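Local coordinates for exopolysaccharide biosynthesis protein (Pantoea stewartii subsp. stewartii DC283, PDB 6TGF) that modifies the exopolysaccharide of the bacterial biofilm, probably as a glycan hydrolase built on a tailspike-like trimer of parallel beta-helices, at residues E287-F293 with V322-W326; V311-Q315 with P342-G346; V368-A372 with C391-V395; W386-T392 with N420-G426; D394-W400 with K428-R434. All blocks are in the same frame, centred on the assembly; numbering follows the deposited sequence.

Contact 1 of 5, residues E287-F293 with V322-W326; sequences EEQRRFF and VSARW. With EDO (1,2-ethanediol), chain C.
Four backbone hydrogen bonds hold E287-F293 and V322-W326 side by side, running parallel. R290 N gives to S323 O at 3.0 Å and R325 N to R290 O at 3.3 Å; then W326 N gives to R291 O at 2.9 Å and F293 N to W326 O at 3.0 Å. The register pairs R290 with A324 (CA to CA 4.6 Å) and F292 with W326 (5.0 Å). Between these two bridges both chains turn a corner together, R291 with phi/psi near -84/-55 and R325 near -71/-43. Such stacked corners mark successive coils of a right-handed parallel beta-helix, where the chain passes from one sheet to the next. R290 sends its NH1 back to F285 O. Outside the corner, W326 CZ3 lies over one face of the R291 guanidinium, 3.6 Å from NH1, while R325 NH2 donates to O1 of an ethanediol at 3.2 Å. The F292 and W326 rings meet obliquely, F292 CE1 standing 3.9 Å from W326 CB. W326 (chi1 m) also meets Y304 and F305 of the second subunit edge-to-face. Inside, F293 (chi1 t) presents a ring face to V322 CG1, a CH-pi contact 3.3 Å from the centroid, and its CB rests 3.9 Å from A324 CB. Y259, on helix 252-265, meets the same F293 ring.

Contact 2 of 5, residues V311-Q315 with P342-G346; sequences VSDGQ and PNRQG
No regular strand pairs V311-Q315 with P342-G346; two loops meet, G314 and Q345 being nearest CA neighbours at 5.1 Å. N343 (chi1 p) points toward the other loop, its CB 3.7 Å from G314 O. Its OD1 accepts from Q345 N at 3.1 Å, an Asx turn; its ND2 donates to K341 O and G336 O. R344 N donates to a water held at 2.7 Å by G314 O. Q345, with chi1 and chi2 both t, reaches across to the other loop: OE1 takes a weak hydrogen bond from G314 N (2.9 Å), and NE2 gives a weak one to S312 OG (3.1 Å), itself bonded to V280 O. A water that donates to D313 OD1 takes a weak hydrogen bond from Q345 NE2. D313 OD1 also accepts from Q315 N (3.3 Å), a second Asx turn; on G314 (phi 84°) a CB would strike N343 CB. Both are equivalent turns of successive parallel beta-helix coils, joining strands 308-311 and 332-335 to 318-324 and 346-350 in another sheet.

Contact 3 of 5, residues V368-A372 with C391-V395; sequences VGGTA and CTGDV
V368 and D394 lose the most area, 60 and 49 Å², with C391 close behind at 47 Å², and together they span a turn laid on its copy one coil further along. Neither V368-A372 nor C391-V395 is a regular strand, yet they run in matched register: V368 over C391, G370 over G393, T371 over D394 and A372 over V395, CA to CA 4.5 to 4.8 Å. V368 O accepts from T392 N at 3.0 Å. V368 N gives a weak hydrogen bond to C391 SG at 3.6 Å, with C391 in the m rotamer, and V368 CB packs 3.8 Å from the same SG. At the other end D394 O receives A372 N at 2.9 Å and lies 3.1 Å from T371 CA, a CA-H...O contact. A water links D394 N (2.8 Å) to T371 OG1 (2.6 Å). The carboxylate of D394 goes to K428 N and N431 ND2 of the next turn. In the middle both chains narrow to glycine: a CB on G393 would collide with G369 O and G370 O, and its CA approaches G370 O to 3.4 Å. Equivalent turns stack in this way from coil to coil in a parallel beta-helix. They carry the chain from strands 356-366 and 380-389 into strands 373-378 and 396-399, with A372, C391 and V395 turned in on F365 and V395 also on W386 and A388.

Contact 4 of 5, residues W386-T392 with N420-G426; sequences WYASACT and NAQHCKG
A388, A421, C391 and C424 make the apolar centre. A388 CB stands 4.4 Å from A421 CB and 4.1 Å from C424 SG, and C391 CB is 4.0 Å from that sulfur, both cysteines being m rotamers. W386 (chi1 p) stacks on F419. Strands 386-389 and 420-422 run parallel, their axes 4.8 Å apart at 3°, bridging Y387 to N420, A388 to A421 and S389 to Q422. N420 N gives to W386 O (3.3 Å), A388 N to N420 O (3.1 Å), Q422 N to A388 O (2.8 Å) and A390 N to Q422 O (3.0 Å). A390 and H423 then both adopt left-handed backbone angles, and K425 N adds a weak bond to C391 O at 3.2 Å. On the outer face Y387 CD2 meets N420 CB at 3.9 Å, Q422 NE2 donates to N420 OD1 (3.1 Å) and to E446, and Y387 OH bonds R359 of the third subunit. Small apolar side chains on the inner face and polar ones on the outer fit the wall of a beta-helix.

Contact 5 of 5, residues D394-W400 with K428-R434; sequences DVIQAGW and KVLNLPR
D394 opens the contact with its carboxylate: OD1 accepts from K428 N at 2.8 Å and OD2 from N431 ND2 at 2.7 Å, tying down the next coil at two points. V395 (phi/psi near -97/-77) gives its N to K428 O (3.2 Å) and lies beside V429 (near -59/-47), where the second chain turns a corner. I396 then begins the parallel pairing, I396 with L430 (CA to CA 5.0 Å) and Q397 with N431 (4.5 Å): I396 N bonds V429 O at 3.0 Å, and I396 O takes N431 N at 2.7 Å. Inward, I396 CB lies 4.1 Å from L430 CD2. Q397 NE2 reaches a water, while its OE1 accepts from S374. A398 N donates to N431 O (3.1 Å), and A398 CB touches L432 CD2 at 3.4 Å. Beyond G399, W400 (chi1 p) lays its six-membered ring against R434 CD, a CH-pi contact 3.9 Å from the centroid. The pair belongs to a parallel sheet of the beta-helix, strand 396-399 between 373-378 and 430-431, its inner residues packed on W386 and L416.

Overall arrangement
From the N terminus, contact 1 opens at 287-293 and contact 2 at 311-315; 322-326 closes the first and 342-346 the second, so the two cross, each spanning about one beta-helix coil. They lie on different parts of the coil, centres 23 Å apart. Contact 3 runs from 368-372 to 391-395, touching contact 2 where Q345 O meets V368 CG1. Contact 4 opens at 386-392, sharing C391 and T392 with contact 3, and contact 5 at 394-400, sharing D394 and V395, so one turn carries the chain between them. They close at 420-426 and 428-434, crossing in their turn and joining the same two coils through different sheets, and W386 packs against I396 and L430 across the core.

Contact 1 of 5, residues E287-F293 with V322-W326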
# COMPACT_ATOMS: atom_id res chain seq x y z
N GLU B 287 -5.41 7.68 33.10
CA GLU B 287 -4.50 7.42 34.24
C GLU B 287 -4.01 5.96 34.20
O GLU B 287 -2.81 5.76 33.94
CB GLU B 287 -5.15 7.78 35.58
CG GLU B 287 -5.39 9.27 35.75
CD GLU B 287 -6.69 9.80 35.16
OE1 GLU B 287 -7.70 9.08 35.21
OE2 GLU B 287 -6.68 10.95 34.66
N GLU B 288 -4.90 4.99 34.46
CA GLU B 288 -4.55 3.54 34.45
C GLU B 288 -4.01 3.16 33.07
O GLU B 288 -4.73 3.34 32.07
CB GLU B 288 -5.75 2.66 34.82
CG GLU B 288 -5.75 2.22 36.28
CD GLU B 288 -5.99 0.74 36.52
OE1 GLU B 288 -5.97 -0.04 35.54
OE2 GLU B 288 -6.19 0.36 37.69
N GLN B 289 -2.77 2.66 33.03
CA GLN B 289 -2.04 2.24 31.80
C GLN B 289 -2.50 0.82 31.43
O GLN B 289 -2.33 -0.08 32.27
CB GLN B 289 -0.53 2.28 32.05
CG GLN B 289 0.26 2.90 30.91
CD GLN B 289 1.71 3.10 31.28
OE1 GLN B 289 2.06 3.99 32.04
NE2 GLN B 289 2.57 2.25 30.74
N ARG B 290 -3.04 0.64 30.23
CA ARG B 290 -3.57 -0.65 29.73
C ARG B 290 -2.78 -1.10 28.49
O ARG B 290 -1.94 -0.31 28.02
CB ARG B 290 -5.07 -0.53 29.42
CG ARG B 290 -5.92 -0.23 30.65
CD ARG B 290 -7.38 -0.17 30.29
NE ARG B 290 -8.23 0.31 31.37
CZ ARG B 290 -8.37 1.58 31.73
NH1 ARG B 290 -7.70 2.54 31.10
NH2 ARG B 290 -9.17 1.90 32.73
N ARG B 291 -3.04 -2.31 28.01
CA ARG B 291 -2.40 -2.90 26.80
C ARG B 291 -3.15 -2.42 25.55
O ARG B 291 -2.50 -1.85 24.66
CB ARG B 291 -2.40 -4.43 26.87
CG ARG B 291 -1.36 -5.03 27.81
CD ARG B 291 -0.15 -5.63 27.11
NE ARG B 291 -0.48 -6.63 26.10
CZ ARG B 291 0.41 -7.37 25.44
NH1 ARG B 291 1.71 -7.23 25.67
NH2 ARG B 291 0.00 -8.25 24.54
N PHE B 292 -4.47 -2.64 25.51
CA PHE B 292 -5.33 -2.50 24.31
C PHE B 292 -6.44 -1.47 24.53
O PHE B 292 -7.03 -1.43 25.63
CB PHE B 292 -5.96 -3.85 23.95
CG PHE B 292 -5.35 -4.54 22.75
CD1 PHE B 292 -4.00 -4.89 22.74
CD2 PHE B 292 -6.12 -4.84 21.64
CE1 PHE B 292 -3.45 -5.53 21.64
CE2 PHE B 292 -5.57 -5.48 20.54
CZ PHE B 292 -4.23 -5.82 20.54
N PHE B 293 -6.70 -0.66 23.50
CA PHE B 293 -7.97 0.08 23.29
C PHE B 293 -8.33 0.02 21.80
O PHE B 293 -7.67 0.71 21.00
CB PHE B 293 -7.87 1.53 23.76
CG PHE B 293 -9.18 2.28 23.67
CD1 PHE B 293 -9.58 2.89 22.49
CD2 PHE B 293 -10.03 2.34 24.76
CE1 PHE B 293 -10.80 3.56 22.42
CE2 PHE B 293 -11.24 3.01 24.69
CZ PHE B 293 -11.62 3.62 23.52
N VAL B 322 -8.05 7.88 26.38
CA VAL B 322 -7.49 6.51 26.52
C VAL B 322 -6.03 6.60 26.97
O VAL B 322 -5.42 7.66 26.79
CB VAL B 322 -7.63 5.70 25.22
CG1 VAL B 322 -9.07 5.70 24.71
CG2 VAL B 322 -6.68 6.17 24.13
N SER B 323 -5.52 5.51 27.56
CA SER B 323 -4.11 5.32 27.96
C SER B 323 -3.73 3.85 27.74
O SER B 323 -3.74 3.08 28.72
CB SER B 323 -3.88 5.76 29.38
OG SER B 323 -2.53 5.52 29.77
N ALA B 324 -3.42 3.49 26.49
CA ALA B 324 -3.10 2.11 26.04
C ALA B 324 -1.85 2.11 25.15
O ALA B 324 -1.61 3.13 24.47
CB ALA B 324 -4.29 1.52 25.33
N ARG B 325 -1.09 1.01 25.16
CA ARG B 325 0.12 0.82 24.31
C ARG B 325 -0.31 0.62 22.86
O ARG B 325 0.33 1.21 21.97
CB ARG B 325 0.95 -0.38 24.81
CG ARG B 325 2.24 -0.59 24.04
CD ARG B 325 3.19 -1.56 24.72
NE ARG B 325 4.40 -1.85 23.94
CZ ARG B 325 5.45 -1.04 23.82
NH1 ARG B 325 5.47 0.14 24.41
NH2 ARG B 325 6.49 -1.43 23.10
N TRP B 326 -1.36 -0.17 22.63
CA TRP B 326 -1.94 -0.46 21.28
C TRP B 326 -3.34 0.16 21.19
O TRP B 326 -4.16 -0.08 22.10
CB TRP B 326 -1.97 -1.96 21.01
CG TRP B 326 -0.62 -2.56 20.75
CD1 TRP B 326 0.07 -2.54 19.58
CD2 TRP B 326 0.21 -3.25 21.70
NE1 TRP B 326 1.27 -3.18 19.73
CE2 TRP B 326 1.38 -3.63 21.01
CE3 TRP B 326 0.07 -3.60 23.05
CZ2 TRP B 326 2.41 -4.33 21.64
CZ3 TRP B 326 1.09 -4.30 23.66
CH2 TRP B 326 2.24 -4.65 22.97
C1 EDO C . 6.31 -5.63 22.27
O1 EDO C . 5.93 -4.34 21.83
C2 EDO C . 5.17 -6.58 22.36
O2 EDO C . 5.52 -7.94 22.16

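Contact 2 of 5, residues V311-Q315 with P342-G346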
# COMPACT_ATOMS: atom_id res chain seq x y z
N VAL B 311 -21.36 11.77 17.61
CA VAL B 311 -21.74 13.20 17.81
C VAL B 311 -21.80 13.43 19.32
O VAL B 311 -22.23 12.51 20.04
CB VAL B 311 -23.05 13.53 17.07
CG1 VAL B 311 -24.29 13.10 17.84
CG2 VAL B 311 -23.14 14.99 16.70
N SER B 312 -21.34 14.59 19.80
CA SER B 312 -21.13 14.88 21.24
C SER B 312 -21.62 16.29 21.59
O SER B 312 -22.28 16.92 20.74
CB SER B 312 -19.69 14.67 21.62
OG SER B 312 -19.50 14.77 23.02
N ASP B 313 -21.30 16.76 22.80
CA ASP B 313 -21.82 18.02 23.40
C ASP B 313 -20.73 19.10 23.43
O ASP B 313 -21.09 20.27 23.66
CB ASP B 313 -22.38 17.76 24.81
CG ASP B 313 -21.42 17.08 25.77
OD1 ASP B 313 -20.27 16.83 25.36
OD2 ASP B 313 -21.82 16.82 26.91
N GLY B 314 -19.47 18.73 23.21
CA GLY B 314 -18.33 19.67 23.13
C GLY B 314 -17.76 20.03 24.49
O GLY B 314 -16.86 20.89 24.54
N GLN B 315 -18.23 19.38 25.56
CA GLN B 315 -17.94 19.76 26.97
C GLN B 315 -16.59 19.17 27.42
O GLN B 315 -15.95 19.80 28.28
CB GLN B 315 -19.08 19.32 27.89
CG GLN B 315 -20.42 19.98 27.56
CD GLN B 315 -20.30 21.47 27.36
OE1 GLN B 315 -19.98 22.22 28.28
NE2 GLN B 315 -20.58 21.92 26.15
N PRO B 342 -19.63 26.22 18.58
CA PRO B 342 -18.17 26.20 18.73
C PRO B 342 -17.68 25.55 20.02
O PRO B 342 -18.27 25.77 21.06
CB PRO B 342 -17.81 27.70 18.70
CG PRO B 342 -18.88 28.32 17.85
CD PRO B 342 -20.14 27.54 18.17
N ASN B 343 -16.59 24.77 19.92
CA ASN B 343 -16.01 23.97 21.03
C ASN B 343 -14.56 23.59 20.68
O ASN B 343 -14.10 23.99 19.60
CB ASN B 343 -16.87 22.74 21.33
CG ASN B 343 -16.97 21.80 20.16
OD1 ASN B 343 -16.08 20.98 19.93
ND2 ASN B 343 -18.06 21.89 19.41
N ARG B 344 -13.89 22.86 21.57
CA ARG B 344 -12.51 22.34 21.38
C ARG B 344 -12.46 20.85 21.71
O ARG B 344 -11.46 20.40 22.32
CB ARG B 344 -11.52 23.10 22.27
CG ARG B 344 -11.48 24.61 22.04
CD ARG B 344 -10.35 25.22 22.83
NE ARG B 344 -10.13 26.62 22.51
CZ ARG B 344 -10.68 27.65 23.15
NH1 ARG B 344 -11.51 27.46 24.16
NH2 ARG B 344 -10.40 28.88 22.76
N GLN B 345 -13.49 20.09 21.31
CA GLN B 345 -13.60 18.63 21.56
C GLN B 345 -13.00 17.87 20.38
O GLN B 345 -13.49 18.06 19.25
CB GLN B 345 -15.06 18.23 21.78
CG GLN B 345 -15.24 16.77 22.14
CD GLN B 345 -16.63 16.47 22.65
OE1 GLN B 345 -17.62 16.88 22.06
NE2 GLN B 345 -16.71 15.76 23.76
N GLY B 346 -11.97 17.05 20.64
CA GLY B 346 -11.40 16.09 19.68
C GLY B 346 -12.12 14.75 19.76
O GLY B 346 -13.07 14.65 20.56
O HOH W 1 -18.19 15.73 26.46
O HOH W 2 -20.33 22.50 21.38
O HOH W 3 -14.17 21.36 24.44

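Contact 3 of 5, residues V368-A372 with C391-V395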
# COMPACT_ATOMS: atom_id res chain seq x y z
N VAL B 368 -14.72 19.52 13.42
CA VAL B 368 -14.03 19.22 14.71
C VAL B 368 -13.34 20.51 15.19
O VAL B 368 -12.50 21.05 14.45
CB VAL B 368 -13.03 18.05 14.57
CG1 VAL B 368 -12.22 17.83 15.84
CG2 VAL B 368 -13.74 16.77 14.16
N GLY B 369 -13.71 20.97 16.39
CA GLY B 369 -13.19 22.20 17.02
C GLY B 369 -11.88 21.96 17.75
O GLY B 369 -11.03 22.86 17.72
N GLY B 370 -11.73 20.79 18.38
CA GLY B 370 -10.52 20.40 19.14
C GLY B 370 -9.50 19.70 18.26
O GLY B 370 -9.62 19.78 17.02
N THR B 371 -8.51 19.04 18.88
CA THR B 371 -7.50 18.19 18.19
C THR B 371 -8.15 16.83 17.90
O THR B 371 -8.42 16.10 18.87
CB THR B 371 -6.23 18.05 19.03
OG1 THR B 371 -5.69 19.35 19.25
CG2 THR B 371 -5.18 17.18 18.38
N ALA B 372 -8.39 16.51 16.62
CA ALA B 372 -9.10 15.28 16.18
C ALA B 372 -8.42 14.04 16.77
O ALA B 372 -9.12 13.23 17.42
CB ALA B 372 -9.15 15.22 14.67
N CYS B 391 -12.53 21.62 9.80
CA CYS B 391 -12.03 21.47 11.20
C CYS B 391 -11.16 22.69 11.55
O CYS B 391 -10.30 23.05 10.73
CB CYS B 391 -11.25 20.17 11.37
SG CYS B 391 -12.23 18.70 10.95
N THR B 392 -11.40 23.29 12.72
CA THR B 392 -10.76 24.56 13.16
C THR B 392 -9.57 24.27 14.09
O THR B 392 -8.73 25.18 14.23
CB THR B 392 -11.78 25.50 13.82
OG1 THR B 392 -12.15 24.98 15.09
CG2 THR B 392 -13.02 25.70 12.97
N GLY B 393 -9.52 23.08 14.69
CA GLY B 393 -8.39 22.63 15.52
C GLY B 393 -7.38 21.83 14.72
O GLY B 393 -7.53 21.78 13.48
N ASP B 394 -6.39 21.24 15.39
CA ASP B 394 -5.43 20.28 14.78
C ASP B 394 -6.18 18.99 14.44
O ASP B 394 -7.11 18.64 15.18
CB ASP B 394 -4.25 19.99 15.72
CG ASP B 394 -3.35 21.18 16.00
OD1 ASP B 394 -3.48 22.20 15.30
OD2 ASP B 394 -2.52 21.08 16.92
N VAL B 395 -5.79 18.33 13.34
CA VAL B 395 -6.40 17.04 12.90
C VAL B 395 -5.51 15.89 13.41
O VAL B 395 -5.89 15.27 14.42
CB VAL B 395 -6.61 17.01 11.37
CG1 VAL B 395 -7.19 15.68 10.90
CG2 VAL B 395 -7.50 18.16 10.92
O HOH W 4 -6.16 21.69 18.10

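Contact 4 of 5, residues W386-T392 with N420-G426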
# COMPACT_ATOMS: atom_id res chain seq x y z
N TRP B 386 -8.33 8.57 5.57
CA TRP B 386 -8.92 9.53 6.54
C TRP B 386 -9.21 10.86 5.82
O TRP B 386 -8.42 11.25 4.95
CB TRP B 386 -8.04 9.73 7.77
CG TRP B 386 -6.65 10.20 7.50
CD1 TRP B 386 -5.57 9.44 7.15
CD2 TRP B 386 -6.17 11.56 7.59
NE1 TRP B 386 -4.46 10.22 7.02
CE2 TRP B 386 -4.79 11.52 7.28
CE3 TRP B 386 -6.76 12.79 7.90
CZ2 TRP B 386 -4.00 12.68 7.25
CZ3 TRP B 386 -5.98 13.92 7.88
CH2 TRP B 386 -4.62 13.87 7.56
N TYR B 387 -10.32 11.50 6.19
CA TYR B 387 -10.85 12.73 5.56
C TYR B 387 -11.18 13.74 6.67
O TYR B 387 -11.77 13.33 7.68
CB TYR B 387 -12.05 12.37 4.67
CG TYR B 387 -11.80 11.22 3.72
CD1 TYR B 387 -11.90 9.91 4.15
CD2 TYR B 387 -11.45 11.44 2.40
CE1 TYR B 387 -11.67 8.84 3.29
CE2 TYR B 387 -11.21 10.39 1.52
CZ TYR B 387 -11.32 9.09 1.97
OH TYR B 387 -11.09 8.04 1.12
N ALA B 388 -10.77 15.00 6.49
CA ALA B 388 -11.05 16.12 7.41
C ALA B 388 -11.73 17.26 6.63
O ALA B 388 -11.14 17.71 5.63
CB ALA B 388 -9.78 16.58 8.07
N SER B 389 -12.92 17.68 7.07
CA SER B 389 -13.73 18.76 6.44
C SER B 389 -14.06 19.84 7.48
O SER B 389 -14.73 19.52 8.47
CB SER B 389 -14.98 18.22 5.82
OG SER B 389 -15.92 19.26 5.58
N ALA B 390 -13.61 21.08 7.22
CA ALA B 390 -14.00 22.30 7.96
C ALA B 390 -13.71 22.14 9.46
O ALA B 390 -14.58 22.49 10.28
CB ALA B 390 -15.46 22.60 7.70
N CYS B 391 -12.53 21.62 9.80
CA CYS B 391 -12.03 21.47 11.20
C CYS B 391 -11.16 22.69 11.55
O CYS B 391 -10.30 23.05 10.73
CB CYS B 391 -11.25 20.17 11.37
SG CYS B 391 -12.23 18.70 10.95
N THR B 392 -11.40 23.29 12.72
CA THR B 392 -10.76 24.56 13.16
C THR B 392 -9.57 24.27 14.09
O THR B 392 -8.73 25.18 14.23
CB THR B 392 -11.78 25.50 13.82
OG1 THR B 392 -12.15 24.98 15.09
CG2 THR B 392 -13.02 25.70 12.97
N ASN B 420 -7.50 13.24 2.53
CA ASN B 420 -8.01 14.48 1.88
C ASN B 420 -8.53 15.43 2.97
O ASN B 420 -9.54 15.09 3.61
CB ASN B 420 -9.07 14.15 0.83
CG ASN B 420 -9.61 15.38 0.14
OD1 ASN B 420 -10.57 15.98 0.61
ND2 ASN B 420 -9.03 15.75 -0.99
N ALA B 421 -7.84 16.56 3.18
CA ALA B 421 -8.22 17.64 4.12
C ALA B 421 -8.75 18.83 3.32
O ALA B 421 -8.01 19.35 2.47
CB ALA B 421 -7.04 18.02 4.97
N GLN B 422 -10.00 19.25 3.59
CA GLN B 422 -10.70 20.35 2.88
C GLN B 422 -11.13 21.44 3.87
O GLN B 422 -11.71 21.09 4.91
CB GLN B 422 -11.94 19.81 2.15
CG GLN B 422 -11.64 18.81 1.06
CD GLN B 422 -11.04 19.42 -0.19
OE1 GLN B 422 -11.42 20.51 -0.62
NE2 GLN B 422 -10.10 18.71 -0.79
N HIS B 423 -10.84 22.70 3.53
CA HIS B 423 -11.40 23.93 4.16
C HIS B 423 -11.18 23.93 5.68
O HIS B 423 -12.07 24.42 6.41
CB HIS B 423 -12.89 24.06 3.80
CG HIS B 423 -13.12 24.30 2.34
ND1 HIS B 423 -12.80 25.50 1.73
CD2 HIS B 423 -13.64 23.51 1.38
CE1 HIS B 423 -13.10 25.43 0.45
NE2 HIS B 423 -13.62 24.22 0.21
N CYS B 424 -10.02 23.44 6.14
CA CYS B 424 -9.61 23.43 7.58
C CYS B 424 -8.90 24.75 7.91
O CYS B 424 -7.89 25.05 7.24
CB CYS B 424 -8.72 22.24 7.89
SG CYS B 424 -9.57 20.65 7.72
N LYS B 425 -9.41 25.50 8.89
CA LYS B 425 -8.98 26.89 9.19
C LYS B 425 -8.86 27.11 10.70
O LYS B 425 -9.89 27.00 11.39
CB LYS B 425 -9.98 27.89 8.59
CG LYS B 425 -9.66 28.38 7.19
CD LYS B 425 -10.58 27.89 6.10
CE LYS B 425 -10.33 28.59 4.78
NZ LYS B 425 -11.06 27.94 3.66
N GLY B 426 -7.65 27.44 11.17
CA GLY B 426 -7.38 27.86 12.56
C GLY B 426 -6.42 26.92 13.28
O GLY B 426 -5.97 27.27 14.38

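Contact 5 of 5, residues D394-W400 with K428-R434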
# COMPACT_ATOMS: atom_id res chain seq x y z
N ASP B 394 -6.39 21.24 15.39
CA ASP B 394 -5.43 20.28 14.78
C ASP B 394 -6.18 18.99 14.44
O ASP B 394 -7.11 18.64 15.18
CB ASP B 394 -4.25 19.99 15.72
CG ASP B 394 -3.35 21.18 16.00
OD1 ASP B 394 -3.48 22.20 15.30
OD2 ASP B 394 -2.52 21.08 16.92
N VAL B 395 -5.79 18.33 13.34
CA VAL B 395 -6.40 17.04 12.90
C VAL B 395 -5.51 15.89 13.41
O VAL B 395 -5.89 15.27 14.42
CB VAL B 395 -6.61 17.01 11.37
CG1 VAL B 395 -7.19 15.68 10.90
CG2 VAL B 395 -7.50 18.16 10.92
N ILE B 396 -4.36 15.65 12.77
CA ILE B 396 -3.38 14.60 13.18
C ILE B 396 -2.27 15.28 14.00
O ILE B 396 -1.43 15.98 13.39
CB ILE B 396 -2.82 13.84 11.97
CG1 ILE B 396 -3.91 13.45 10.97
CG2 ILE B 396 -2.01 12.63 12.42
CD1 ILE B 396 -5.01 12.58 11.54
N GLN B 397 -2.28 15.09 15.32
CA GLN B 397 -1.30 15.67 16.27
C GLN B 397 -0.57 14.54 16.99
O GLN B 397 -1.24 13.58 17.41
CB GLN B 397 -2.00 16.61 17.25
CG GLN B 397 -1.05 17.44 18.11
CD GLN B 397 -0.62 16.73 19.38
OE1 GLN B 397 -1.43 16.13 20.08
NE2 GLN B 397 0.66 16.80 19.68
N ALA B 398 0.76 14.65 17.12
CA ALA B 398 1.62 13.71 17.88
C ALA B 398 2.75 14.50 18.55
O ALA B 398 3.43 15.27 17.85
CB ALA B 398 2.16 12.64 16.96
N GLY B 399 2.92 14.30 19.86
CA GLY B 399 3.98 14.93 20.68
C GLY B 399 4.78 13.90 21.44
O GLY B 399 4.63 12.69 21.14
N TRP B 400 5.61 14.35 22.39
CA TRP B 400 6.54 13.50 23.18
C TRP B 400 6.57 13.98 24.64
O TRP B 400 6.15 15.13 24.88
CB TRP B 400 7.93 13.50 22.55
CG TRP B 400 8.49 14.87 22.34
CD1 TRP B 400 9.19 15.62 23.23
CD2 TRP B 400 8.37 15.67 21.15
NE1 TRP B 400 9.53 16.83 22.68
CE2 TRP B 400 9.03 16.89 21.41
CE3 TRP B 400 7.77 15.48 19.90
CZ2 TRP B 400 9.11 17.91 20.46
CZ3 TRP B 400 7.85 16.49 18.96
CH2 TRP B 400 8.51 17.68 19.24
N LYS B 428 -3.49 23.17 12.63
CA LYS B 428 -2.55 22.43 11.75
C LYS B 428 -3.19 21.09 11.37
O LYS B 428 -3.54 20.33 12.29
CB LYS B 428 -1.21 22.23 12.46
CG LYS B 428 -0.53 23.52 12.90
CD LYS B 428 0.65 23.32 13.82
CE LYS B 428 1.04 24.59 14.54
NZ LYS B 428 2.45 24.55 15.01
N VAL B 429 -3.35 20.82 10.07
CA VAL B 429 -3.88 19.53 9.54
C VAL B 429 -2.96 18.41 10.03
O VAL B 429 -3.47 17.40 10.54
CB VAL B 429 -4.02 19.55 8.00
CG1 VAL B 429 -4.38 18.19 7.44
CG2 VAL B 429 -5.03 20.60 7.55
N LEU B 430 -1.64 18.60 9.88
CA LEU B 430 -0.58 17.72 10.45
C LEU B 430 0.23 18.52 11.47
O LEU B 430 0.96 19.43 11.06
CB LEU B 430 0.32 17.21 9.31
CG LEU B 430 -0.40 16.61 8.10
CD1 LEU B 430 0.61 16.17 7.05
CD2 LEU B 430 -1.29 15.45 8.51
N ASN B 431 0.08 18.19 12.76
CA ASN B 431 0.92 18.73 13.87
C ASN B 431 1.88 17.62 14.30
O ASN B 431 1.65 17.00 15.36
CB ASN B 431 0.05 19.26 15.01
CG ASN B 431 0.84 19.96 16.10
OD1 ASN B 431 2.07 20.03 16.04
ND2 ASN B 431 0.15 20.47 17.10
N LEU B 432 2.92 17.37 13.49
CA LEU B 432 3.80 16.17 13.60
C LEU B 432 5.27 16.58 13.52
O LEU B 432 5.99 16.14 12.63
CB LEU B 432 3.43 15.20 12.47
CG LEU B 432 2.00 14.65 12.51
CD1 LEU B 432 1.69 13.87 11.25
CD2 LEU B 432 1.78 13.78 13.74
N PRO B 433 5.77 17.41 14.46
CA PRO B 433 7.20 17.70 14.56
C PRO B 433 8.01 16.47 15.01
O PRO B 433 7.46 15.64 15.71
CB PRO B 433 7.28 18.82 15.61
CG PRO B 433 6.03 18.64 16.44
CD PRO B 433 4.98 18.13 15.48
N ARG B 434 9.27 16.40 14.58
CA ARG B 434 10.25 15.35 14.98
C ARG B 434 9.67 13.95 14.72
O ARG B 434 9.71 13.11 15.64
CB ARG B 434 10.61 15.50 16.46
CG ARG B 434 11.27 16.83 16.82
CD ARG B 434 11.79 16.78 18.24
NE ARG B 434 12.38 18.03 18.69
CZ ARG B 434 12.88 18.24 19.90
NH1 ARG B 434 12.87 17.28 20.81
NH2 ARG B 434 13.40 19.42 20.20
O HOH W 5 2.97 18.08 18.20
O HOH W 6 5.36 14.16 16.33